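Local coordinates for protein amidase, hydantoinase/carbamoylase family (PDB 5TP4) that probably hydrolyses N-carbamoyl-L-amino acids as a zinc-dependent amidase of the peptidase M20 family, at residues R243-F248 with N283-D288; R227-A232 with G322-I327; A251-E256 with R316-R321. One frame throughout, in Å; residues are numbered along the deposited sequence. Where two conformers were deposited one is given.

Interaction 1: residues R243-F248 with N283-D288; sequences RKDAYF and NTIAGD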
loop_
_atom_site.group_PDB
_atom_site.type_symbol
_atom_site.label_atom_id
_atom_site.label_comp_id
_atom_site.label_asym_id
_atom_site.label_seq_id
_atom_site.Cartn_x
_atom_site.Cartn_y
_atom_site.Cartn_z
ATOM N N ARG B 243 8.119 14.931 14.846
ATOM C CA ARG B 243 7.714 14.155 13.693
ATOM C C ARG B 243 6.660 14.869 12.861
ATOM O O ARG B 243 5.828 15.623 13.373
ATOM C CB ARG B 243 7.167 12.806 14.145
ATOM C CG ARG B 243 8.196 12.009 14.877
ATOM C CD ARG B 243 7.690 10.642 15.192
ATOM N NE ARG B 243 8.808 9.853 15.748
ATOM C CZ ARG B 243 8.906 8.544 15.680
ATOM N NH1 ARG B 243 7.953 7.832 15.076
ATOM N NH2 ARG B 243 9.982 7.957 16.203
ATOM N N LYS B 244 6.704 14.597 11.557
ATOM C CA LYS B 244 5.688 15.025 10.592
ATOM C C LYS B 244 5.311 13.752 9.822
ATOM O O LYS B 244 5.769 13.498 8.709
ATOM C CB LYS B 244 6.211 16.129 9.716
ATOM C CG LYS B 244 6.475 17.421 10.534
ATOM C CD LYS B 244 7.265 18.423 9.730
ATOM C CE LYS B 244 7.764 19.571 10.597
ATOM N NZ LYS B 244 8.507 20.580 9.771
ATOM N N ASP B 245 4.482 12.930 10.466
ATOM C CA ASP B 245 4.227 11.560 10.047
ATOM C C ASP B 245 3.060 11.548 9.069
ATOM O O ASP B 245 1.910 11.732 9.475
ATOM C CB ASP B 245 3.929 10.708 11.281
ATOM C CG ASP B 245 3.814 9.229 10.964
ATOM O OD1 ASP B 245 3.192 8.879 9.949
ATOM O OD2 ASP B 245 4.302 8.402 11.762
ATOM N N ALA B 246 3.359 11.323 7.784
ATOM C CA ALA B 246 2.326 11.328 6.762
ATOM C C ALA B 246 1.366 10.153 6.895
ATOM O O ALA B 246 0.256 10.222 6.343
ATOM C CB ALA B 246 2.954 11.330 5.363
ATOM N N TYR B 247 1.761 9.069 7.580
ATOM C CA TYR B 247 0.835 7.947 7.657
ATOM C C TYR B 247 -0.167 8.133 8.782
ATOM O O TYR B 247 -1.356 7.854 8.589
ATOM C CB TYR B 247 1.574 6.614 7.807
ATOM C CG TYR B 247 0.570 5.481 7.796
ATOM C CD1 TYR B 247 -0.034 5.070 6.599
ATOM C CD2 TYR B 247 0.173 4.878 8.979
ATOM C CE1 TYR B 247 -0.982 4.046 6.591
ATOM C CE2 TYR B 247 -0.778 3.845 8.981
ATOM C CZ TYR B 247 -1.345 3.452 7.796
ATOM O OH TYR B 247 -2.274 2.438 7.799
ATOM N N PHE B 248 0.266 8.629 9.946
ATOM C CA PHE B 248 -0.722 8.944 10.978
ATOM C C PHE B 248 -1.662 10.027 10.479
ATOM O O PHE B 248 -2.853 10.008 10.807
ATOM C CB PHE B 248 -0.072 9.419 12.292
ATOM C CG PHE B 248 0.436 8.311 13.195
ATOM C CD1 PHE B 248 -0.138 7.047 13.199
ATOM C CD2 PHE B 248 1.497 8.568 14.069
ATOM C CE1 PHE B 248 0.356 6.040 14.065
ATOM C CE2 PHE B 248 1.996 7.570 14.916
ATOM C CZ PHE B 248 1.419 6.312 14.905
ATOM N N ASN B 283 11.752 1.057 9.641
ATOM C CA ASN B 283 12.283 1.956 10.659
ATOM C C ASN B 283 12.421 3.388 10.145
ATOM O O ASN B 283 13.265 4.150 10.626
ATOM C CB ASN B 283 13.614 1.443 11.203
ATOM C CG ASN B 283 14.674 1.293 10.140
ATOM O OD1 ASN B 283 14.387 1.358 8.932
ATOM N ND2 ASN B 283 15.923 1.085 10.587
ATOM N N THR B 284 11.577 3.767 9.196
ATOM C CA THR B 284 11.534 5.135 8.697
ATOM C C THR B 284 10.108 5.656 8.771
ATOM O O THR B 284 9.177 5.008 8.278
ATOM C CB THR B 284 12.057 5.199 7.263
ATOM O OG1 THR B 284 13.361 4.598 7.223
ATOM C CG2 THR B 284 12.197 6.647 6.824
ATOM N N ILE B 285 9.947 6.830 9.393
ATOM C CA ILE B 285 8.664 7.528 9.369
ATOM C C ILE B 285 8.204 7.756 7.933
ATOM O O ILE B 285 8.998 8.106 7.049
ATOM C CB ILE B 285 8.807 8.857 10.132
ATOM C CG1 ILE B 285 9.171 8.563 11.596
ATOM C CG2 ILE B 285 7.530 9.758 9.980
ATOM C CD1 ILE B 285 9.853 9.733 12.295
ATOM N N ALA B 286 6.901 7.576 7.699
ATOM C CA ALA B 286 6.327 7.808 6.373
ATOM C C ALA B 286 6.409 9.287 6.015
ATOM O O ALA B 286 5.893 10.138 6.747
ATOM C CB ALA B 286 4.875 7.330 6.335
ATOM N N GLY B 287 7.072 9.590 4.898
ATOM C CA GLY B 287 7.109 10.946 4.380
ATOM C C GLY B 287 6.246 11.135 3.144
ATOM O O GLY B 287 6.092 12.267 2.678
ATOM N N ASP B 288 5.712 10.057 2.578
ATOM C CA ASP B 288 5.039 10.124 1.276
ATOM C C ASP B 288 4.002 9.009 1.251
ATOM O O ASP B 288 4.364 7.829 1.154
ATOM C CB ASP B 288 6.058 9.965 0.133
ATOM C CG ASP B 288 5.466 10.185 -1.248
ATOM O OD1 ASP B 288 4.282 10.551 -1.366
ATOM O OD2 ASP B 288 6.213 9.979 -2.242
HETATM O O HOH W 1 5.255 6.525 9.651
#

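Interaction 2: residues R227-A232 with G322-I327; sequences RVTGVA and GVQVAI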
loop_
_atom_site.group_PDB
_atom_site.type_symbol
_atom_site.label_atom_id
_atom_site.label_comp_id
_atom_site.label_asym_id
_atom_site.label_seq_id
_atom_site.Cartn_x
_atom_site.Cartn_y
_atom_site.Cartn_z
ATOM N N ARG B 227 -2.428 12.604 -1.920
ATOM C CA ARG B 227 -1.033 12.416 -1.566
ATOM C C ARG B 227 -0.714 13.266 -0.345
ATOM O O ARG B 227 -0.960 14.476 -0.339
ATOM C CB ARG B 227 -0.123 12.765 -2.737
ATOM C CG ARG B 227 1.331 12.440 -2.474
ATOM C CD ARG B 227 2.061 12.441 -3.805
ATOM N NE ARG B 227 3.430 11.934 -3.696
ATOM C CZ ARG B 227 4.272 11.895 -4.723
ATOM N NH1 ARG B 227 3.872 12.339 -5.912
ATOM N NH2 ARG B 227 5.502 11.417 -4.565
ATOM N N VAL B 228 -0.162 12.637 0.686
ATOM C CA VAL B 228 0.197 13.324 1.922
ATOM C C VAL B 228 1.714 13.310 2.041
ATOM O O VAL B 228 2.340 12.253 1.905
ATOM C CB VAL B 228 -0.452 12.652 3.146
ATOM C CG1 VAL B 228 -0.180 13.463 4.397
ATOM C CG2 VAL B 228 -1.960 12.497 2.919
ATOM N N THR B 229 2.302 14.473 2.282
ATOM C CA THR B 229 3.750 14.615 2.339
ATOM C C THR B 229 4.166 15.022 3.741
ATOM O O THR B 229 3.640 15.991 4.297
ATOM C CB THR B 229 4.244 15.652 1.323
ATOM O OG1 THR B 229 3.773 15.294 0.023
ATOM C CG2 THR B 229 5.748 15.680 1.298
ATOM N N GLY B 230 5.122 14.292 4.306
ATOM C CA GLY B 230 5.691 14.657 5.589
ATOM C C GLY B 230 7.201 14.617 5.493
ATOM O O GLY B 230 7.791 15.011 4.497
ATOM N N VAL B 231 7.830 14.135 6.559
ATOM C CA VAL B 231 9.283 14.087 6.639
ATOM C C VAL B 231 9.663 12.659 7.000
ATOM O O VAL B 231 9.261 12.161 8.060
ATOM C CB VAL B 231 9.834 15.092 7.657
ATOM C CG1 VAL B 231 11.340 14.867 7.881
ATOM C CG2 VAL B 231 9.549 16.528 7.170
ATOM N N ALA B 232 10.520 12.019 6.191
ATOM C CA ALA B 232 10.807 10.582 6.360
ATOM C C ALA B 232 12.079 10.356 7.189
ATOM O O ALA B 232 13.142 9.993 6.686
ATOM C CB ALA B 232 10.889 9.886 5.004
ATOM N N GLY B 322 1.355 19.301 10.693
ATOM C CA GLY B 322 2.534 19.791 9.995
ATOM C C GLY B 322 2.896 19.056 8.720
ATOM O O GLY B 322 4.081 19.020 8.353
ATOM N N VAL B 323 1.907 18.485 8.015
ATOM C CA VAL B 323 2.170 17.780 6.761
ATOM C C VAL B 323 1.452 18.541 5.658
ATOM O O VAL B 323 0.756 19.525 5.930
ATOM C CB VAL B 323 1.733 16.290 6.792
ATOM C CG1 VAL B 323 2.502 15.526 7.884
ATOM C CG2 VAL B 323 0.238 16.134 6.992
ATOM N N GLN B 324 1.639 18.117 4.415
ATOM C CA GLN B 324 0.980 18.723 3.265
ATOM C C GLN B 324 0.109 17.668 2.600
ATOM O O GLN B 324 0.423 16.476 2.639
ATOM C CB GLN B 324 1.983 19.267 2.235
ATOM C CG GLN B 324 3.018 20.274 2.782
ATOM C CD GLN B 324 4.202 19.590 3.489
ATOM O OE1 GLN B 324 4.789 18.635 2.971
ATOM N NE2 GLN B 324 4.544 20.078 4.682
ATOM N N VAL B 325 -0.994 18.104 1.995
ATOM C CA VAL B 325 -1.903 17.164 1.353
ATOM C C VAL B 325 -2.358 17.773 0.040
ATOM O O VAL B 325 -2.616 18.977 -0.056
ATOM C CB VAL B 325 -3.097 16.768 2.256
ATOM C CG1 VAL B 325 -3.952 17.991 2.653
ATOM C CG2 VAL B 325 -3.941 15.669 1.571
ATOM N N ALA B 326 -2.381 16.944 -0.992
ATOM C CA ALA B 326 -2.880 17.339 -2.297
ATOM C C ALA B 326 -3.959 16.358 -2.719
ATOM O O ALA B 326 -3.791 15.150 -2.566
ATOM C CB ALA B 326 -1.751 17.361 -3.317
ATOM N N ILE B 327 -5.071 16.872 -3.246
ATOM C CA ILE B 327 -6.208 16.036 -3.615
ATOM C C ILE B 327 -6.591 16.372 -5.043
ATOM O O ILE B 327 -6.926 17.527 -5.349
ATOM C CB ILE B 327 -7.408 16.237 -2.677
ATOM C CG1 ILE B 327 -7.039 15.804 -1.254
ATOM C CG2 ILE B 327 -8.619 15.486 -3.211
ATOM C CD1 ILE B 327 -8.084 16.162 -0.218
#

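Interaction 3: residues A251-E256 with R316-R321; sequences AQMALE and RVAAAR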
loop_
_atom_site.group_PDB
_atom_site.type_symbol
_atom_site.label_atom_id
_atom_site.label_comp_id
_atom_site.label_asym_id
_atom_site.label_seq_id
_atom_site.Cartn_x
_atom_site.Cartn_y
_atom_site.Cartn_z
ATOM N N ALA B 251 -4.159 8.394 8.182
ATOM C CA ALA B 251 -5.125 7.634 8.952
ATOM C C ALA B 251 -6.195 8.542 9.534
ATOM O O ALA B 251 -7.385 8.209 9.490
ATOM C CB ALA B 251 -4.404 6.851 10.059
ATOM N N GLN B 252 -5.805 9.713 10.055
ATOM C CA GLN B 252 -6.830 10.616 10.570
ATOM C C GLN B 252 -7.724 11.115 9.448
ATOM O O GLN B 252 -8.940 11.284 9.638
ATOM C CB GLN B 252 -6.219 11.798 11.315
ATOM C CG GLN B 252 -7.328 12.606 11.961
ATOM C CD GLN B 252 -6.824 13.718 12.805
ATOM O OE1 GLN B 252 -5.629 13.984 12.844
ATOM N NE2 GLN B 252 -7.737 14.398 13.494
ATOM N N MET B 253 -7.146 11.370 8.275
ATOM C CA MET B 253 -7.990 11.813 7.167
ATOM C C MET B 253 -8.997 10.733 6.792
ATOM O O MET B 253 -10.134 11.040 6.417
ATOM C CB MET B 253 -7.138 12.180 5.961
ATOM C CG MET B 253 -6.239 13.372 6.194
ATOM S SD MET B 253 -5.112 13.612 4.786
ATOM C CE MET B 253 -3.959 14.793 5.475
ATOM N N ALA B 254 -8.585 9.460 6.844
ATOM C CA ALA B 254 -9.535 8.388 6.550
ATOM C C ALA B 254 -10.713 8.427 7.506
ATOM O O ALA B 254 -11.862 8.212 7.099
ATOM C CB ALA B 254 -8.834 7.021 6.629
ATOM N N LEU B 255 -10.453 8.684 8.788
ATOM C CA LEU B 255 -11.550 8.701 9.747
ATOM C C LEU B 255 -12.398 9.963 9.589
ATOM O O LEU B 255 -13.612 9.934 9.861
ATOM C CB LEU B 255 -10.984 8.529 11.161
ATOM C CG LEU B 255 -10.287 7.161 11.419
ATOM C CD1 LEU B 255 -10.062 6.898 12.916
ATOM C CD2 LEU B 255 -11.069 5.975 10.812
ATOM N N GLU B 256 -11.796 11.064 9.115
ATOM C CA GLU B 256 -12.601 12.226 8.732
ATOM C C GLU B 256 -13.523 11.875 7.585
ATOM O O GLU B 256 -14.683 12.286 7.560
ATOM C CB GLU B 256 -11.715 13.401 8.324
ATOM C CG GLU B 256 -10.853 13.976 9.415
ATOM C CD GLU B 256 -11.636 14.754 10.461
ATOM O OE1 GLU B 256 -12.717 15.308 10.137
ATOM O OE2 GLU B 256 -11.142 14.823 11.610
ATOM N N ARG B 316 -7.415 20.694 7.326
ATOM C CA ARG B 316 -7.338 20.930 8.767
ATOM C C ARG B 316 -6.422 19.912 9.436
ATOM O O ARG B 316 -5.574 20.274 10.265
ATOM C CB ARG B 316 -8.740 20.878 9.375
ATOM C CG ARG B 316 -8.769 20.920 10.892
ATOM C CD ARG B 316 -10.195 21.103 11.437
ATOM N NE ARG B 316 -11.190 20.245 10.785
ATOM C CZ ARG B 316 -11.328 18.933 11.003
ATOM N NH1 ARG B 316 -10.522 18.293 11.853
ATOM N NH2 ARG B 316 -12.271 18.256 10.355
ATOM N N VAL B 317 -6.571 18.635 9.078
ATOM C CA VAL B 317 -5.691 17.589 9.613
ATOM C C VAL B 317 -4.246 17.889 9.268
ATOM O O VAL B 317 -3.352 17.778 10.118
ATOM C CB VAL B 317 -6.104 16.198 9.087
ATOM C CG1 VAL B 317 -5.014 15.115 9.429
ATOM C CG2 VAL B 317 -7.444 15.814 9.662
ATOM N N ALA B 318 -3.993 18.279 8.021
ATOM C CA ALA B 318 -2.611 18.504 7.602
ATOM C C ALA B 318 -1.986 19.659 8.377
ATOM O O ALA B 318 -0.827 19.577 8.792
ATOM C CB ALA B 318 -2.552 18.773 6.092
ATOM N N ALA B 319 -2.751 20.729 8.602
ATOM C CA ALA B 319 -2.217 21.880 9.327
ATOM C C ALA B 319 -1.929 21.528 10.776
ATOM O O ALA B 319 -0.948 22.001 11.359
ATOM C CB ALA B 319 -3.192 23.045 9.243
ATOM N N ALA B 320 -2.766 20.682 11.366
ATOM C CA ALA B 320 -2.565 20.308 12.760
ATOM C C ALA B 320 -1.337 19.430 12.938
ATOM O O ALA B 320 -0.709 19.448 14.005
ATOM C CB ALA B 320 -3.818 19.603 13.281
ATOM N N ARG B 321 -0.991 18.642 11.929
ATOM C CA ARG B 321 0.087 17.669 12.017
ATOM C C ARG B 321 1.363 18.125 11.319
ATOM O O ARG B 321 2.346 17.381 11.325
ATOM C CB ARG B 321 -0.379 16.329 11.425
ATOM C CG ARG B 321 -1.446 15.653 12.264
ATOM C CD ARG B 321 -2.042 14.432 11.590
ATOM N NE ARG B 321 -2.918 13.754 12.524
ATOM C CZ ARG B 321 -2.505 12.823 13.389
ATOM N NH1 ARG B 321 -1.231 12.432 13.403
ATOM N NH2 ARG B 321 -3.372 12.275 14.227
#

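Interaction 1: residues R243-F248 with N283-D288
With CG anti to the carbonyl carbon (chi1 -61°) and the chain extended to NE, Arg243 lies obliquely across Ile285. The methyl CD1 of Ile285 sits over one face of the guanidinium, offset toward the rim, and Arg243 NE is 3.6 Å from Ile285 CD1. An arginine suits this place because its flat group can cover an aliphatic side chain while its N-H groups bond other partners, the carbonyl of Thr238 and Thr271 of the second subunit. On Asp245, CG stands anti to the backbone N (chi1 -173°), and its two oxygens do different work. OD1 caps the helix start: Tyr247 N, at 2.8 Å, lies nearly along the C-O axis, and Phe248 N, at 2.9 Å, comes from above the carboxylate plane. Asp245 OD2 accepts a hydrogen bond from a water at 3.0 Å, and that water accepts from Ala286 N at 2.8 Å. CG2 of Ile285 packs beside the carboxylate carbon. Ala286 is thus held at both ends of its backbone, since its O also accepts from Ala246 N at 3.0 Å. Short side chains allow this approach: Ala286 CB rests 3.7 Å from Tyr247 CB, and Ala246 CB lies against Gly287. The arrangement is an aspartate N-cap, here opening the first helix of the ferredoxin-like dimerisation domain of M20 enzymes and tying it to the loop before strand 288-297.

Interaction 2: residues R227-A232 with G322-I327
Arg227 and Ala326 form an antiparallel hydrogen-bonded pair, as do Thr229 and Gln324, while Val228 and Val325 between them form a non-hydrogen-bonded pair. The axes of the two short strand segments come within 4.7 Å, at 165° between their N-to-C directions. Arg227 N donates to Ala326 O at 3.0 Å, and Ala326 N returns a bond to Arg227 O. Thr229 N reaches Gln324 O at 2.8 Å, with Gln324 N donating back to Thr229 O. The CA of Val228 approaches Gln324 O to 3.2 Å, a CA-H...O contact. This pairing joins the first and last strands of a beta-alpha-beta-beta-alpha-beta, ferredoxin-like domain, in which strand 212-229 lies between strands 324-337 and 288-297. Valines occupy the face turned toward the helices, where branched apolar side chains suit both strand backbone and buried packing. Val228 has CG1 anti to its backbone N (chi1 -174°), and this methyl meets Val323 CG2 at 3.7 Å. Its other methyl, CG2, touches Val325 CG2 at 4.0 Å. On the opposite face stand Arg227, Thr229, Gln324 and Ala326, polar or small as fits a more solvent-facing side; the guanidinium of Arg227 leads away from strand 324-327 toward Asp288. Val323 CG1 closes to 4.0 Å from Gly230 CA; a CB there would lie only 3.4 Å from that methyl, a tight fit that glycine avoids.

Interaction 3: residues A251-E256 with R316-R321
Gln252 and Arg321 are joined by a hydrogen bond from a charged guanidinium to a neutral amide oxygen, across two helix segments that run at 150° to each other, their axes 10.1 Å apart at closest. Arg321 NE donates to Gln252 OE1 at 2.7 Å, and the donor nitrogen lies nearly along the C=O axis of the amide. A second, weak bond comes from Arg321 NH2 to the same oxygen at 3.2 Å. This oxygen meets the edge of the guanidinium almost in its plane, with the amide and guanidinium planes 85° apart. Gln252 gets there because CG is anti to its backbone N (chi1 -173°) and the chain stays extended, enough length to span the gap.

The salt bridge pairs Glu256 with Arg316, whose side chains cross at about a right angle. Arg316 NH2 donates to Glu256 OE1 at 3.0 Å, in the plane of the guanidinium but from above the carboxylate. Glu256 OE1 has a second salt-bridge partner in Arg259, which would favour its charged form.

Apolar contact centres on Val317, compact enough to fit between the longer chains. Its CG1 touches Met253 CG at 3.9 Å, and its CG2 lies 3.8 Å from Gln252 CD and 3.9 Å from Glu256 CG. The extended, flexible Met253 carries CE on to Ala318 CB, 4.3 Å away.

Helices 246-262 and 300-321 lie side by side on one face of the sheet, Met253 and Ala318 touching Val325 of strand 324-337, and Met253 also Val228 of strand 212-229; Arg321 NH1 forms a salt bridge with Glu258 of the second subunit.

In the fold
The three contacts build one end of a single ferredoxin-like domain. Interactions 1 and 2, with centres about 9 Å apart, are joined by the salt bridge from Arg227 NH2 to Asp288 OD2 (2.8 Å) and by a probable hydrogen bond from Gly230 N to Gly287 O. Interactions 2 and 3, about 10 Å between centres, share the layer between sheet and helices: Val228 CG2 lies 3.8 Å from Met253 SD. Interactions 1 and 3 both use helix 246-262 and both touch the second subunit. All lie away from the zinc site of His92 and His198, their centres about 34 to 39 Å from the centre of the chain.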